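Local coordinates for ankyrin repeat and SAM domain-containing protein 3 (Homo sapiens, PDB 4NL9), which uses its SAM domain, the part present here, to form homooligomers and may take part in vasopressin signalling in the kidney, at residues A13-E16 and Q17-C20. The protein carries 1 engineered substitution. Sequence-based numbering, arbitrary orientation.
Sequences ALLE and QIGC
Leu15 CD2 lies 4.0 Å from Cys20 CB and, more loosely, 4.3 Å from Ile18 CD1, while Leu14, one turn before Ile18, meets the same methyl, its CD2 3.8 Å from Ile18 CD1, the two side chains running at a slant. Ile18 CG1 stands between its backbone N and carbonyl carbon (chi1 61°), laying it beside the carbonyl oxygens of Leu14 and Leu15. The backbone here closes a Schellman motif that ends helix 11-17: Cys20 N donates almost straight to Leu15 O (2.8 Å, 173°), and Gly19 N bonds to Glu16 O at 3.2 Å from above the carbonyl plane. Gly19 is the C-prime residue, with the positive phi (63°) that glycine accepts readily. Just before it, the last i to i+4 helical bonds run from Gln17 N to Ala13 O and from Ile18 N to Leu14 O. Farther out, Leu24 and Phe27 of helix 24-29 pack on Leu15, and Met59 of helix 53-65 touches both Ile18 and Cys20. An alanine at Leu15 would lack CG and both methyls and would probably leave a gap beside Cys20 CB, with Leu24 and Phe27 short of their partner. Lys58 NZ hydrogen-bonds Ile18 O, tying this turn to the SAM domain's C-terminal helix.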
# COMPACT_ATOMS: atom_id res chain seq x y z
N ALA A 13 -0.15 7.29 16.00
CA ALA A 13 -1.42 7.78 15.47
C ALA A 13 -1.49 7.64 13.95
O ALA A 13 -2.52 7.23 13.40
CB ALA A 13 -1.65 9.24 15.89
N LEU A 14 -0.40 7.96 13.26
CA LEU A 14 -0.36 7.82 11.82
C LEU A 14 -0.52 6.36 11.42
O LEU A 14 -1.35 6.03 10.58
CB LEU A 14 0.94 8.41 11.24
CG LEU A 14 1.07 8.46 9.71
CD1 LEU A 14 2.00 9.59 9.28
CD2 LEU A 14 1.61 7.13 9.15
N LEU A 15 0.28 5.48 12.02
CA LEU A 15 0.24 4.06 11.69
C LEU A 15 -1.13 3.45 11.99
O LEU A 15 -1.60 2.59 11.24
CB LEU A 15 1.36 3.31 12.43
CG LEU A 15 2.78 3.70 12.01
CD1 LEU A 15 3.82 2.90 12.77
CD2 LEU A 15 2.97 3.55 10.51
N GLU A 16 -1.77 3.90 13.06
CA GLU A 16 -3.10 3.41 13.40
C GLU A 16 -4.08 3.75 12.28
O GLU A 16 -4.90 2.91 11.88
CB GLU A 16 -3.59 4.01 14.72
CG GLU A 16 -5.00 3.57 15.09
CD GLU A 16 -5.42 4.06 16.46
OE1 GLU A 16 -4.86 5.07 16.94
OE2 GLU A 16 -6.32 3.43 17.06
N GLN A 17 -3.97 4.96 11.77
CA GLN A 17 -4.86 5.45 10.72
C GLN A 17 -4.76 4.60 9.46
O GLN A 17 -5.76 4.34 8.79
CB GLN A 17 -4.57 6.92 10.43
CG GLN A 17 -5.70 7.67 9.74
CD GLN A 17 -5.47 9.17 9.70
OE1 GLN A 17 -4.55 9.69 10.34
NE2 GLN A 17 -6.30 9.88 8.94
N ILE A 18 -3.55 4.15 9.13
CA ILE A 18 -3.34 3.35 7.93
C ILE A 18 -3.26 1.83 8.18
O ILE A 18 -2.86 1.07 7.30
CB ILE A 18 -2.12 3.85 7.13
CG1 ILE A 18 -0.84 3.76 7.95
CG2 ILE A 18 -2.34 5.29 6.68
CD1 ILE A 18 0.41 4.10 7.15
N GLY A 19 -3.65 1.41 9.39
CA GLY A 19 -3.67 -0.01 9.73
C GLY A 19 -2.30 -0.66 9.70
O GLY A 19 -2.15 -1.81 9.29
N CYS A 20 -1.29 0.07 10.16
CA CYS A 20 0.07 -0.41 10.10
C CYS A 20 0.77 -0.44 11.46
O CYS A 20 2.00 -0.38 11.54
CB CYS A 20 0.89 0.43 9.12
SG CYS A 20 0.51 0.06 7.37